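Local coordinates for teichoic acid biosynthesis protein F (Staphylococcus epidermidis, PDB 3L7I) that is a teichoic acid biosynthesis protein of a family with the GT-B type of fold, probably taking part in making the bacterial envelope, at residues 530-535 / 601-606; 537-542 / 575-580; 565-570 / 594-599. All coordinates share one frame; numbering follows the deposited sequence.

Contact 1 (530-535 / 601-606)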
ATOM      1  N   THR A 530      56.616 -18.837 -24.844  1.00 80.88           N
ATOM      2  CA  THR A 530      57.046 -19.762 -23.795  1.00 82.32           C
ATOM      3  C   THR A 530      55.964 -19.935 -22.734  1.00 81.48           C
ATOM      4  O   THR A 530      55.937 -20.953 -22.033  1.00 81.80           O
ATOM      5  CB  THR A 530      58.424 -19.405 -23.166  1.00 86.08           C
ATOM      6  OG1 THR A 530      58.338 -18.151 -22.496  1.00 87.57           O
ATOM      7  CG2 THR A 530      59.510 -19.346 -24.240  1.00 87.18           C
ATOM      8  N   HIS A 531      55.064 -18.959 -22.636  1.00 80.55           N
ATOM      9  CA  HIS A 531      53.918 -19.089 -21.755  1.00 79.70           C
ATOM     10  C   HIS A 531      53.023 -20.243 -22.213  1.00 77.12           C
ATOM     11  O   HIS A 531      52.568 -21.034 -21.390  1.00 78.84           O
ATOM     12  CB  HIS A 531      53.134 -17.785 -21.685  1.00 79.51           C
ATOM     13  CG  HIS A 531      51.927 -17.856 -20.799  1.00 81.78           C
ATOM     14  ND1 HIS A 531      52.016 -17.951 -19.425  1.00 86.05           N
ATOM     15  CD2 HIS A 531      50.603 -17.852 -21.094  1.00 78.48           C
ATOM     16  CE1 HIS A 531      50.799 -18.000 -18.912  1.00 82.20           C
ATOM     17  NE2 HIS A 531      49.925 -17.942 -19.901  1.00 77.75           N
ATOM     18  N   LEU A 532      52.789 -20.347 -23.523  1.00 75.10           N
ATOM     19  CA  LEU A 532      52.056 -21.485 -24.094  1.00 72.88           C
ATOM     20  C   LEU A 532      52.863 -22.802 -24.210  1.00 73.29           C
ATOM     21  O   LEU A 532      52.328 -23.819 -24.666  1.00 71.64           O
ATOM     22  CB  LEU A 532      51.476 -21.118 -25.459  1.00 70.81           C
ATOM     23  CG  LEU A 532      50.438 -19.992 -25.471  1.00 70.02           C
ATOM     24  CD1 LEU A 532      50.307 -19.365 -26.853  1.00 68.87           C
ATOM     25  CD2 LEU A 532      49.083 -20.461 -24.958  1.00 68.83           C
ATOM     26  N   ASN A 533      54.133 -22.775 -23.797  1.00 75.66           N
ATOM     27  CA  ASN A 533      55.025 -23.941 -23.851  1.00 76.49           C
ATOM     28  C   ASN A 533      55.219 -24.509 -25.244  1.00 74.96           C
ATOM     29  O   ASN A 533      55.300 -25.720 -25.442  1.00 74.37           O
ATOM     30  CB  ASN A 533      54.559 -25.029 -22.894  1.00 76.50           C
ATOM     31  CG  ASN A 533      54.305 -24.491 -21.500  1.00 79.87           C
ATOM     32  OD1 ASN A 533      55.247 -24.185 -20.752  1.00 83.79           O
ATOM     33  ND2 ASN A 533      53.021 -24.353 -21.142  1.00 80.44           N
ATOM     34  N   LEU A 534      55.305 -23.609 -26.206  1.00 74.51           N
ATOM     35  CA  LEU A 534      55.431 -23.985 -27.597  1.00 73.24           C
ATOM     36  C   LEU A 534      56.871 -24.369 -27.955  1.00 75.20           C
ATOM     37  O   LEU A 534      57.818 -23.667 -27.598  1.00 77.63           O
ATOM     38  CB  LEU A 534      54.950 -22.833 -28.476  1.00 72.30           C
ATOM     39  CG  LEU A 534      53.481 -22.473 -28.257  1.00 70.40           C
ATOM     40  CD1 LEU A 534      53.060 -21.282 -29.096  1.00 69.76           C
ATOM     41  CD2 LEU A 534      52.646 -23.669 -28.600  1.00 68.42           C
ATOM     42  N   PRO A 535      57.036 -25.502 -28.648  1.00 85.10           N
ATOM     43  CA  PRO A 535      58.273 -25.889 -29.330  1.00 85.54           C
ATOM     44  C   PRO A 535      58.969 -24.709 -30.019  1.00 86.08           C
ATOM     45  O   PRO A 535      58.312 -23.747 -30.411  1.00 84.88           O
ATOM     46  CB  PRO A 535      57.771 -26.880 -30.373  1.00 82.57           C
ATOM     47  CG  PRO A 535      56.622 -27.556 -29.684  1.00 81.95           C
ATOM     48  CD  PRO A 535      56.016 -26.560 -28.725  1.00 83.30           C
ATOM     49  N   ILE A 601      47.568 -27.573 -29.459  1.00 60.84           N
ATOM     50  CA  ILE A 601      47.423 -27.021 -28.116  1.00 61.21           C
ATOM     51  C   ILE A 601      46.070 -26.346 -28.007  1.00 60.40           C
ATOM     52  O   ILE A 601      45.695 -25.574 -28.893  1.00 59.23           O
ATOM     53  CB  ILE A 601      48.464 -25.909 -27.857  1.00 61.09           C
ATOM     54  CG1 ILE A 601      49.757 -26.144 -28.659  1.00 61.39           C
ATOM     55  CG2 ILE A 601      48.683 -25.716 -26.377  1.00 62.28           C
ATOM     56  CD1 ILE A 601      50.432 -27.465 -28.402  1.00 62.91           C
ATOM     57  N   ASP A 602      45.339 -26.599 -26.932  1.00 61.26           N
ATOM     58  CA  ASP A 602      44.051 -25.938 -26.764  1.00 60.84           C
ATOM     59  C   ASP A 602      44.275 -24.573 -26.176  1.00 60.61           C
ATOM     60  O   ASP A 602      44.901 -24.432 -25.124  1.00 61.63           O
ATOM     61  CB  ASP A 602      43.121 -26.731 -25.862  1.00 62.20           C
ATOM     62  CG  ASP A 602      41.729 -26.159 -25.845  1.00 62.01           C
ATOM     63  OD1 ASP A 602      41.593 -24.981 -26.207  1.00 60.99           O
ATOM     64  OD2 ASP A 602      40.773 -26.878 -25.488  1.00 63.10           O
ATOM     65  N   VAL A 603      43.767 -23.557 -26.852  1.00 59.53           N
ATOM     66  CA  VAL A 603      44.098 -22.204 -26.476  1.00 59.43           C
ATOM     67  C   VAL A 603      42.826 -21.367 -26.297  1.00 59.41           C
ATOM     68  O   VAL A 603      42.845 -20.137 -26.400  1.00 59.16           O
ATOM     69  CB  VAL A 603      45.044 -21.617 -27.525  1.00 58.49           C
ATOM     70  CG1 VAL A 603      44.281 -21.184 -28.767  1.00 57.39           C
ATOM     71  CG2 VAL A 603      45.846 -20.484 -26.953  1.00 58.96           C
ATOM     72  N   SER A 604      41.725 -22.061 -25.987  1.00 60.00           N
ATOM     73  CA  SER A 604      40.376 -21.485 -25.982  1.00 60.20           C
ATOM     74  C   SER A 604      40.131 -20.593 -24.787  1.00 61.38           C
ATOM     75  O   SER A 604      39.273 -19.717 -24.830  1.00 61.59           O
ATOM     76  CB  SER A 604      39.326 -22.591 -25.960  1.00 60.91           C
ATOM     77  OG  SER A 604      39.523 -23.510 -27.013  1.00 60.20           O
ATOM     78  N   ASN A 605      40.876 -20.823 -23.717  1.00 62.42           N
ATOM     79  CA  ASN A 605      40.749 -20.002 -22.526  1.00 63.90           C
ATOM     80  C   ASN A 605      41.728 -18.841 -22.428  1.00 63.84           C
ATOM     81  O   ASN A 605      41.643 -18.046 -21.500  1.00 65.25           O
ATOM     82  CB  ASN A 605      40.853 -20.870 -21.280  1.00 65.68           C
ATOM     83  CG  ASN A 605      39.694 -21.821 -21.158  1.00 66.41           C
ATOM     84  OD1 ASN A 605      38.530 -21.436 -21.372  1.00 66.62           O
ATOM     85  ND2 ASN A 605      39.995 -23.080 -20.824  1.00 67.13           N
ATOM     86  N   TYR A 606      42.649 -18.734 -23.375  1.00 62.50           N
ATOM     87  CA  TYR A 606      43.711 -17.738 -23.279  1.00 62.73           C
ATOM     88  C   TYR A 606      43.122 -16.326 -23.159  1.00 63.25           C
ATOM     89  O   TYR A 606      42.236 -15.970 -23.919  1.00 62.48           O
ATOM     90  CB  TYR A 606      44.635 -17.866 -24.490  1.00 61.32           C
ATOM     91  CG  TYR A 606      45.917 -17.088 -24.381  1.00 61.86           C
ATOM     92  CD1 TYR A 606      46.078 -15.873 -25.042  1.00 61.55           C
ATOM     93  CD2 TYR A 606      46.972 -17.569 -23.618  1.00 62.98           C
ATOM     94  CE1 TYR A 606      47.258 -15.155 -24.937  1.00 62.37           C
ATOM     95  CE2 TYR A 606      48.153 -16.859 -23.499  1.00 63.81           C
ATOM     96  CZ  TYR A 606      48.294 -15.654 -24.160  1.00 63.51           C
ATOM     97  OH  TYR A 606      49.475 -14.959 -24.032  1.00 64.64           O
TER
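The rings of His531 and Tyr606 meet rim to rim, neither lying over the face of the other: His531 CD2 comes in the plane of the tyrosine ring to its edge, 3.6 Å from Tyr606 CE2, and the two planes are turned 57° apart. Both side chains leave the backbone with CG anti to N, which stretches each ring across the gap. Leu532 CD2 approaches the same ring obliquely, 3.8 Å from Tyr606 CD2. That one methyl also touches Val603 CG2 at 3.8 Å; leucine suits the place because its terminal methyl reaches two neighbours at once. A Schellman motif with positive phi at Asn533 ends helix 522-531; beyond it Leu534 brings CD2 to Ile601 CG1 of the strand at 3.8 Å, while Leu532, before it, meets the turn. Within 601-606, Asp602 OD1 accepts from Ser604 N and OG, an Asx turn that overlaps the type I turn Val603-Tyr606. Leu612 of helix 609-614 touches Leu532, Val603 and Tyr606. The polar groups of 601-606 are engaged within their own turn and with Ser588, Met583 and Glu611, so the two segments adhere through apolar and aromatic surfaces.

Contact 2 (537-542 / 575-580); sequences DKKVIM and DDYVIL
Backbone hydrogen bonds make the main join: strands 539-542 and 577-580 run parallel, Lys539 beside Tyr577 and Met542 beside Leu580. They are neighbours in a six-stranded parallel sheet and belong to a beta-alpha-beta unit connected through helix 566-573. Lys539 N first donates to Asp576 O at 2.9 Å, in the carbonyl plane. Lys539 O then receives Val578 N, and Val578 O receives Ile541 N, both nearly along the C=O axis. Leu580 N to Ile541 O follows, with an N-H...O angle of 168°. CA-H...O contacts fill in between, as from Ile579 CA to Ile541 O at 3.2 Å.

Apolar contacts cover both faces of the sheet. On the face of Tyr577, Ile541 holds CG1 anti to its carbonyl carbon and lays CD1 over the phenol ring, 4.0 Å from the centroid of Tyr577 and 28° off the normal, a CH-pi contact. Its other branch, CG2, meets Ile579 CG1 at 3.9 Å. On the opposite face Val540 forks: CG2 lies alongside Val578 CG1, while CG1 reaches Leu580 CD1. Met542 CG rests on Leu580 CB at 3.7 Å before its chain leads away toward Phe613. Beta-branched residues suit such strands, their bulk close to an extended backbone.

Lys538 bends back so that its NZ bonds to Gly574 O and weakly to Tyr577 O; the Asp575 carboxylate, not in contact, may add a weak attraction. The chemistry implies a backbone-defined register, flanked on both faces largely by apolar side chains, with charged ones gathered where the strands begin.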
ATOM      1  N   ASP A 537      61.488 -24.667 -32.783  1.00119.21           N
ATOM      2  CA  ASP A 537      61.803 -24.659 -34.208  1.00119.40           C
ATOM      3  C   ASP A 537      60.554 -24.543 -35.074  1.00116.65           C
ATOM      4  O   ASP A 537      60.636 -24.298 -36.279  1.00117.40           O
ATOM      5  CB  ASP A 537      62.530 -25.948 -34.568  1.00119.99           C
ATOM      6  CG  ASP A 537      61.739 -27.190 -34.170  1.00117.40           C
ATOM      7  OD1 ASP A 537      61.410 -27.331 -32.964  1.00117.23           O
ATOM      8  OD2 ASP A 537      61.447 -28.021 -35.066  1.00116.10           O
ATOM      9  N   LYS A 538      59.397 -24.718 -34.442  1.00 76.03           N
ATOM     10  CA  LYS A 538      58.149 -24.955 -35.146  1.00 73.28           C
ATOM     11  C   LYS A 538      57.340 -23.672 -35.392  1.00 72.51           C
ATOM     12  O   LYS A 538      57.271 -22.785 -34.544  1.00 73.13           O
ATOM     13  CB  LYS A 538      57.349 -26.046 -34.404  1.00 71.42           C
ATOM     14  CG  LYS A 538      57.613 -27.485 -34.934  1.00 70.98           C
ATOM     15  CD  LYS A 538      58.019 -28.530 -33.849  1.00 71.55           C
ATOM     16  CE  LYS A 538      57.485 -29.963 -34.125  1.00 69.88           C
ATOM     17  NZ  LYS A 538      55.963 -30.104 -33.875  1.00 67.49           N
ATOM     18  N   LYS A 539      56.778 -23.573 -36.591  1.00 71.40           N
ATOM     19  CA  LYS A 539      55.922 -22.460 -36.956  1.00 70.61           C
ATOM     20  C   LYS A 539      54.497 -22.716 -36.462  1.00 68.21           C
ATOM     21  O   LYS A 539      54.179 -23.800 -35.969  1.00 67.19           O
ATOM     22  CB  LYS A 539      55.955 -22.220 -38.465  1.00 70.86           C
ATOM     23  CG  LYS A 539      57.216 -21.483 -38.944  1.00 73.62           C
ATOM     24  CD  LYS A 539      57.067 -20.903 -40.361  1.00 74.05           C
ATOM     25  CE  LYS A 539      57.134 -22.000 -41.439  1.00 73.71           C
ATOM     26  NZ  LYS A 539      56.520 -21.574 -42.743  1.00 73.52           N
ATOM     27  N   VAL A 540      53.629 -21.727 -36.586  1.00 67.50           N
ATOM     28  CA  VAL A 540      52.401 -21.759 -35.799  1.00 65.86           C
ATOM     29  C   VAL A 540      51.118 -21.461 -36.576  1.00 64.38           C
ATOM     30  O   VAL A 540      50.907 -20.335 -37.038  1.00 64.75           O
ATOM     31  CB  VAL A 540      52.509 -20.784 -34.618  1.00 66.75           C
ATOM     32  CG1 VAL A 540      51.157 -20.604 -33.939  1.00 65.27           C
ATOM     33  CG2 VAL A 540      53.557 -21.262 -33.650  1.00 68.20           C
ATOM     34  N   ILE A 541      50.262 -22.475 -36.700  1.00 62.90           N
ATOM     35  CA  ILE A 541      48.935 -22.293 -37.283  1.00 61.70           C
ATOM     36  C   ILE A 541      47.906 -22.044 -36.165  1.00 60.94           C
ATOM     37  O   ILE A 541      47.958 -22.684 -35.095  1.00 60.83           O
ATOM     38  CB  ILE A 541      48.527 -23.533 -38.124  1.00 60.84           C
ATOM     39  CG1 ILE A 541      49.435 -23.689 -39.332  1.00 61.74           C
ATOM     40  CG2 ILE A 541      47.125 -23.416 -38.632  1.00 59.90           C
ATOM     41  CD1 ILE A 541      49.418 -25.086 -39.891  1.00 61.22           C
ATOM     42  N   MET A 542      46.997 -21.097 -36.397  1.00 60.66           N
ATOM     43  CA  MET A 542      45.859 -20.898 -35.493  1.00 60.03           C
ATOM     44  C   MET A 542      44.553 -21.226 -36.178  1.00 59.16           C
ATOM     45  O   MET A 542      44.329 -20.835 -37.317  1.00 59.24           O
ATOM     46  CB  MET A 542      45.781 -19.472 -34.967  1.00 60.66           C
ATOM     47  CG  MET A 542      45.320 -19.433 -33.520  1.00 60.67           C
ATOM     48  SD  MET A 542      44.311 -18.012 -33.074  1.00 60.84           S
ATOM     49  CE  MET A 542      44.684 -16.932 -34.438  1.00 61.27           C
ATOM     50  N   ASP A 575      55.815 -31.868 -37.963  1.00 70.91           N
ATOM     51  CA  ASP A 575      57.249 -31.697 -37.772  1.00 72.47           C
ATOM     52  C   ASP A 575      57.661 -30.276 -38.105  1.00 71.55           C
ATOM     53  O   ASP A 575      58.744 -29.836 -37.736  1.00 72.55           O
ATOM     54  CB  ASP A 575      58.063 -32.693 -38.614  1.00 77.26           C
ATOM     55  CG  ASP A 575      58.026 -34.126 -38.061  1.00 80.49           C
ATOM     56  OD1 ASP A 575      57.890 -34.313 -36.824  1.00 78.54           O
ATOM     57  OD2 ASP A 575      58.151 -35.072 -38.876  1.00 85.76           O
ATOM     58  N   ASP A 576      56.801 -29.557 -38.809  1.00 70.79           N
ATOM     59  CA  ASP A 576      57.101 -28.178 -39.172  1.00 69.48           C
ATOM     60  C   ASP A 576      56.251 -27.200 -38.361  1.00 66.93           C
ATOM     61  O   ASP A 576      56.654 -26.060 -38.131  1.00 66.56           O
ATOM     62  CB  ASP A 576      56.866 -27.946 -40.672  1.00 72.27           C
ATOM     63  CG  ASP A 576      57.847 -28.722 -41.556  1.00 77.86           C
ATOM     64  OD1 ASP A 576      59.070 -28.665 -41.287  1.00 79.38           O
ATOM     65  OD2 ASP A 576      57.390 -29.369 -42.537  1.00 81.27           O
ATOM     66  N   TYR A 577      55.085 -27.664 -37.920  1.00 65.72           N
ATOM     67  CA  TYR A 577      54.074 -26.796 -37.323  1.00 63.75           C
ATOM     68  C   TYR A 577      53.557 -27.231 -35.963  1.00 63.29           C
ATOM     69  O   TYR A 577      53.603 -28.399 -35.567  1.00 64.26           O
ATOM     70  CB  TYR A 577      52.862 -26.688 -38.243  1.00 62.74           C
ATOM     71  CG  TYR A 577      53.096 -25.919 -39.510  1.00 62.94           C
ATOM     72  CD1 TYR A 577      52.904 -24.543 -39.551  1.00 61.95           C
ATOM     73  CD2 TYR A 577      53.497 -26.571 -40.676  1.00 64.42           C
ATOM     74  CE1 TYR A 577      53.117 -23.838 -40.719  1.00 62.42           C
ATOM     75  CE2 TYR A 577      53.710 -25.879 -41.844  1.00 65.95           C
ATOM     76  CZ  TYR A 577      53.518 -24.509 -41.865  1.00 64.45           C
ATOM     77  OH  TYR A 577      53.730 -23.805 -43.036  1.00 67.63           O
ATOM     78  N   VAL A 578      53.016 -26.258 -35.260  1.00 62.00           N
ATOM     79  CA  VAL A 578      52.185 -26.553 -34.127  1.00 61.47           C
ATOM     80  C   VAL A 578      50.854 -25.829 -34.389  1.00 59.91           C
ATOM     81  O   VAL A 578      50.843 -24.744 -34.983  1.00 59.24           O
ATOM     82  CB  VAL A 578      52.893 -26.114 -32.863  1.00 61.99           C
ATOM     83  CG1 VAL A 578      52.424 -24.735 -32.434  1.00 60.87           C
ATOM     84  CG2 VAL A 578      52.678 -27.132 -31.799  1.00 62.78           C
ATOM     85  N   ILE A 579      49.727 -26.418 -34.013  1.00 59.57           N
ATOM     86  CA  ILE A 579      48.447 -25.761 -34.319  1.00 58.39           C
ATOM     87  C   ILE A 579      47.652 -25.311 -33.077  1.00 57.92           C
ATOM     88  O   ILE A 579      47.389 -26.118 -32.171  1.00 58.55           O
ATOM     89  CB  ILE A 579      47.575 -26.641 -35.240  1.00 58.58           C
ATOM     90  CG1 ILE A 579      46.341 -25.886 -35.688  1.00 57.64           C
ATOM     91  CG2 ILE A 579      47.187 -27.953 -34.562  1.00 59.49           C
ATOM     92  CD1 ILE A 579      45.451 -26.762 -36.581  1.00 58.16           C
ATOM     93  N   LEU A 580      47.294 -24.027 -33.015  1.00 57.11           N
ATOM     94  CA  LEU A 580      46.522 -23.521 -31.868  1.00 56.94           C
ATOM     95  C   LEU A 580      45.026 -23.602 -32.130  1.00 56.54           C
ATOM     96  O   LEU A 580      44.532 -23.004 -33.094  1.00 55.97           O
ATOM     97  CB  LEU A 580      46.909 -22.083 -31.531  1.00 56.70           C
ATOM     98  CG  LEU A 580      48.403 -21.803 -31.403  1.00 57.31           C
ATOM     99  CD1 LEU A 580      48.692 -20.395 -30.924  1.00 57.43           C
ATOM    100  CD2 LEU A 580      49.006 -22.826 -30.468  1.00 58.33           C
TER

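Contact 3 (565-570 / 594-599); sequences DLDNLY and SGYENF
Tyr570 and Phe599 both hold CG anti to the backbone N, so each ring reaches out from its own segment and they meet midway. Their planes are 23° from parallel but slid apart: Tyr570 CD1 stands over the phenylalanine face, 3.4 Å from Phe599 CD2, with little overlap. The far end of the Phe599 ring lies against the helix backbone, CE2 near Tyr570 CA, and Leu569 CB meets its edge at CZ. Tyr596 adopts another setting, CG anti to the carbonyl carbon (chi1 -56°), which swings its ring back toward the helix. Its edge then faces the Tyr570 ring in an offset edge-to-face pair, centroids 5.7 Å apart and planes at 85°. Leu566, with CG likewise anti to the carbonyl carbon, places CB over one face of Tyr596, 3.9 Å from the centroid, with CD1 over the same face near CE2 and CD2. The phenol OH ends near the Asp567 carboxylate without bonding to it. Tyrosine suits position 596 because its ring gives a face to Leu566 and an edge to Tyr570. Asp565 is the helix N-cap, its OD2 accepting weakly from Asn568 N. The result is an aromatic cluster joining the crossover helix of a beta-alpha-beta unit to the loop that leads into the next strand.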
ATOM      1  N   ASP A 565      40.477 -32.670 -39.187  1.00 65.64           N
ATOM      2  CA  ASP A 565      41.304 -33.893 -39.156  1.00 67.16           C
ATOM      3  C   ASP A 565      42.710 -33.757 -38.494  1.00 66.43           C
ATOM      4  O   ASP A 565      43.723 -33.718 -39.195  1.00 66.61           O
ATOM      5  CB  ASP A 565      41.435 -34.498 -40.562  1.00 68.81           C
ATOM      6  CG  ASP A 565      41.694 -35.999 -40.527  1.00 71.20           C
ATOM      7  OD1 ASP A 565      41.436 -36.682 -41.550  1.00 73.13           O
ATOM      8  OD2 ASP A 565      42.141 -36.496 -39.460  1.00 71.37           O
ATOM      9  N   LEU A 566      42.773 -33.699 -37.159  1.00 65.90           N
ATOM     10  CA  LEU A 566      44.058 -33.607 -36.460  1.00 65.56           C
ATOM     11  C   LEU A 566      45.072 -34.692 -36.861  1.00 67.34           C
ATOM     12  O   LEU A 566      46.240 -34.396 -37.111  1.00 67.16           O
ATOM     13  CB  LEU A 566      43.863 -33.594 -34.945  1.00 65.37           C
ATOM     14  CG  LEU A 566      43.131 -32.341 -34.482  1.00 63.68           C
ATOM     15  CD1 LEU A 566      42.938 -32.404 -32.983  1.00 63.93           C
ATOM     16  CD2 LEU A 566      43.858 -31.051 -34.910  1.00 62.04           C
ATOM     17  N   ASP A 567      44.633 -35.941 -36.923  1.00 69.33           N
ATOM     18  CA  ASP A 567      45.501 -37.004 -37.402  1.00 71.39           C
ATOM     19  C   ASP A 567      46.194 -36.673 -38.708  1.00 71.43           C
ATOM     20  O   ASP A 567      47.413 -36.829 -38.821  1.00 72.11           O
ATOM     21  CB  ASP A 567      44.733 -38.302 -37.566  1.00 73.75           C
ATOM     22  CG  ASP A 567      44.914 -39.213 -36.393  1.00 75.22           C
ATOM     23  OD1 ASP A 567      46.052 -39.230 -35.828  1.00 75.30           O
ATOM     24  OD2 ASP A 567      43.926 -39.906 -36.038  1.00 76.52           O
ATOM     25  N   ASN A 568      45.423 -36.240 -39.703  1.00 71.02           N
ATOM     26  CA  ASN A 568      46.021 -35.949 -40.994  1.00 71.42           C
ATOM     27  C   ASN A 568      47.020 -34.837 -40.792  1.00 69.74           C
ATOM     28  O   ASN A 568      48.185 -34.946 -41.203  1.00 70.63           O
ATOM     29  CB  ASN A 568      44.991 -35.531 -42.040  1.00 71.30           C
ATOM     30  CG  ASN A 568      45.560 -35.551 -43.442  1.00 72.60           C
ATOM     31  OD1 ASN A 568      46.059 -36.580 -43.888  1.00 74.90           O
ATOM     32  ND2 ASN A 568      45.507 -34.414 -44.138  1.00 71.42           N
ATOM     33  N   LEU A 569      46.548 -33.772 -40.149  1.00 67.58           N
ATOM     34  CA  LEU A 569      47.354 -32.606 -39.878  1.00 66.04           C
ATOM     35  C   LEU A 569      48.649 -33.016 -39.174  1.00 66.80           C
ATOM     36  O   LEU A 569      49.740 -32.603 -39.558  1.00 67.03           O
ATOM     37  CB  LEU A 569      46.539 -31.612 -39.038  1.00 64.07           C
ATOM     38  CG  LEU A 569      45.727 -30.559 -39.786  1.00 62.95           C
ATOM     39  CD1 LEU A 569      45.120 -29.612 -38.819  1.00 61.34           C
ATOM     40  CD2 LEU A 569      46.618 -29.765 -40.699  1.00 62.80           C
ATOM     41  N   TYR A 570      48.517 -33.845 -38.149  1.00 67.48           N
ATOM     42  CA  TYR A 570      49.663 -34.324 -37.390  1.00 68.54           C
ATOM     43  C   TYR A 570      50.657 -35.058 -38.289  1.00 70.60           C
ATOM     44  O   TYR A 570      51.849 -34.816 -38.211  1.00 71.08           O
ATOM     45  CB  TYR A 570      49.155 -35.232 -36.267  1.00 69.37           C
ATOM     46  CG  TYR A 570      50.146 -35.635 -35.201  1.00 70.44           C
ATOM     47  CD1 TYR A 570      51.236 -34.829 -34.843  1.00 69.89           C
ATOM     48  CD2 TYR A 570      49.967 -36.813 -34.521  1.00 72.25           C
ATOM     49  CE1 TYR A 570      52.117 -35.227 -33.845  1.00 71.18           C
ATOM     50  CE2 TYR A 570      50.833 -37.207 -33.545  1.00 73.50           C
ATOM     51  CZ  TYR A 570      51.895 -36.423 -33.199  1.00 72.97           C
ATOM     52  OH  TYR A 570      52.705 -36.896 -32.185  1.00 74.60           O
ATOM     53  N   SER A 594      44.507 -35.976 -26.274  1.00 72.52           N
ATOM     54  CA  SER A 594      45.518 -36.993 -26.013  1.00 74.50           C
ATOM     55  C   SER A 594      45.973 -37.626 -27.316  1.00 74.64           C
ATOM     56  O   SER A 594      45.155 -38.022 -28.135  1.00 74.69           O
ATOM     57  CB  SER A 594      44.936 -38.070 -25.125  1.00 77.14           C
ATOM     58  OG  SER A 594      43.881 -37.526 -24.357  1.00 76.92           O
ATOM     59  N   GLY A 595      47.279 -37.732 -27.509  1.00 75.00           N
ATOM     60  CA  GLY A 595      47.823 -38.211 -28.761  1.00 75.26           C
ATOM     61  C   GLY A 595      48.413 -37.081 -29.588  1.00 73.05           C
ATOM     62  O   GLY A 595      49.106 -37.328 -30.572  1.00 73.37           O
ATOM     63  N   TYR A 596      48.144 -35.840 -29.193  1.00 71.08           N
ATOM     64  CA  TYR A 596      48.572 -34.687 -29.967  1.00 69.10           C
ATOM     65  C   TYR A 596      49.365 -33.704 -29.122  1.00 68.51           C
ATOM     66  O   TYR A 596      49.532 -32.535 -29.508  1.00 66.85           O
ATOM     67  CB  TYR A 596      47.367 -33.977 -30.599  1.00 67.32           C
ATOM     68  CG  TYR A 596      46.493 -34.873 -31.467  1.00 68.08           C
ATOM     69  CD1 TYR A 596      47.028 -35.555 -32.559  1.00 69.01           C
ATOM     70  CD2 TYR A 596      45.135 -35.029 -31.199  1.00 68.16           C
ATOM     71  CE1 TYR A 596      46.252 -36.367 -33.348  1.00 70.02           C
ATOM     72  CE2 TYR A 596      44.341 -35.845 -32.003  1.00 69.16           C
ATOM     73  CZ  TYR A 596      44.915 -36.513 -33.073  1.00 70.10           C
ATOM     74  OH  TYR A 596      44.141 -37.320 -33.874  1.00 71.40           O
ATOM     75  N   GLU A 597      49.872 -34.168 -27.980  1.00 70.14           N
ATOM     76  CA  GLU A 597      50.661 -33.283 -27.127  1.00 70.02           C
ATOM     77  C   GLU A 597      51.830 -32.649 -27.889  1.00 69.50           C
ATOM     78  O   GLU A 597      52.548 -33.331 -28.613  1.00 70.51           O
ATOM     79  CB  GLU A 597      51.109 -33.939 -25.798  1.00 72.30           C
ATOM     80  CG  GLU A 597      51.053 -35.458 -25.695  1.00 74.55           C
ATOM     81  CD  GLU A 597      49.646 -35.993 -25.428  1.00 74.76           C
ATOM     82  OE1 GLU A 597      49.452 -36.885 -24.561  1.00 76.93           O
ATOM     83  OE2 GLU A 597      48.726 -35.507 -26.109  1.00 72.94           O
ATOM     84  N   ASN A 598      51.987 -31.335 -27.745  1.00 68.16           N
ATOM     85  CA  ASN A 598      53.079 -30.606 -28.414  1.00 67.86           C
ATOM     86  C   ASN A 598      52.819 -30.393 -29.893  1.00 66.57           C
ATOM     87  O   ASN A 598      53.666 -29.843 -30.605  1.00 66.49           O
ATOM     88  CB  ASN A 598      54.418 -31.328 -28.244  1.00 70.07           C
ATOM     89  CG  ASN A 598      54.891 -31.341 -26.808  1.00 71.62           C
ATOM     90  OD1 ASN A 598      54.793 -30.335 -26.102  1.00 71.04           O
ATOM     91  ND2 ASN A 598      55.412 -32.483 -26.364  1.00 73.89           N
ATOM     92  N   PHE A 599      51.663 -30.860 -30.361  1.00 65.89           N
ATOM     93  CA  PHE A 599      51.267 -30.589 -31.733  1.00 64.78           C
ATOM     94  C   PHE A 599      50.072 -29.663 -31.794  1.00 62.98           C
ATOM     95  O   PHE A 599      50.162 -28.587 -32.360  1.00 61.86           O
ATOM     96  CB  PHE A 599      50.992 -31.862 -32.540  1.00 65.84           C
ATOM     97  CG  PHE A 599      50.392 -31.573 -33.889  1.00 64.89           C
ATOM     98  CD1 PHE A 599      51.012 -30.678 -34.749  1.00 64.26           C
ATOM     99  CD2 PHE A 599      49.195 -32.142 -34.271  1.00 64.85           C
ATOM    100  CE1 PHE A 599      50.462 -30.383 -35.964  1.00 63.63           C
ATOM    101  CE2 PHE A 599      48.644 -31.847 -35.481  1.00 64.23           C
ATOM    102  CZ  PHE A 599      49.278 -30.969 -36.336  1.00 63.62           C
TER

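All three contacts belong to the six-stranded parallel sheet and its surroundings. Contact 2 pairs strands 539-543 and 577-581; strand 600-602 lies beyond them at the sheet's edge, and contact 1 ties its end to the end of helix 522-531 and the residues after it. Contact 3 sets the crossover helix 566-573 against the loop entering strand 600-602. Centres of contacts 1 and 2, and of 2 and 3, are about 11 Å apart; those of 1 and 3 about 15 Å. Along the chain, contact 1 encloses the other two, whose segments alternate. Ile579 bridges all three, probably hydrogen-bonded through its backbone to Phe599 and Ile601, so one edge of this Rossmann-like half is knitted together.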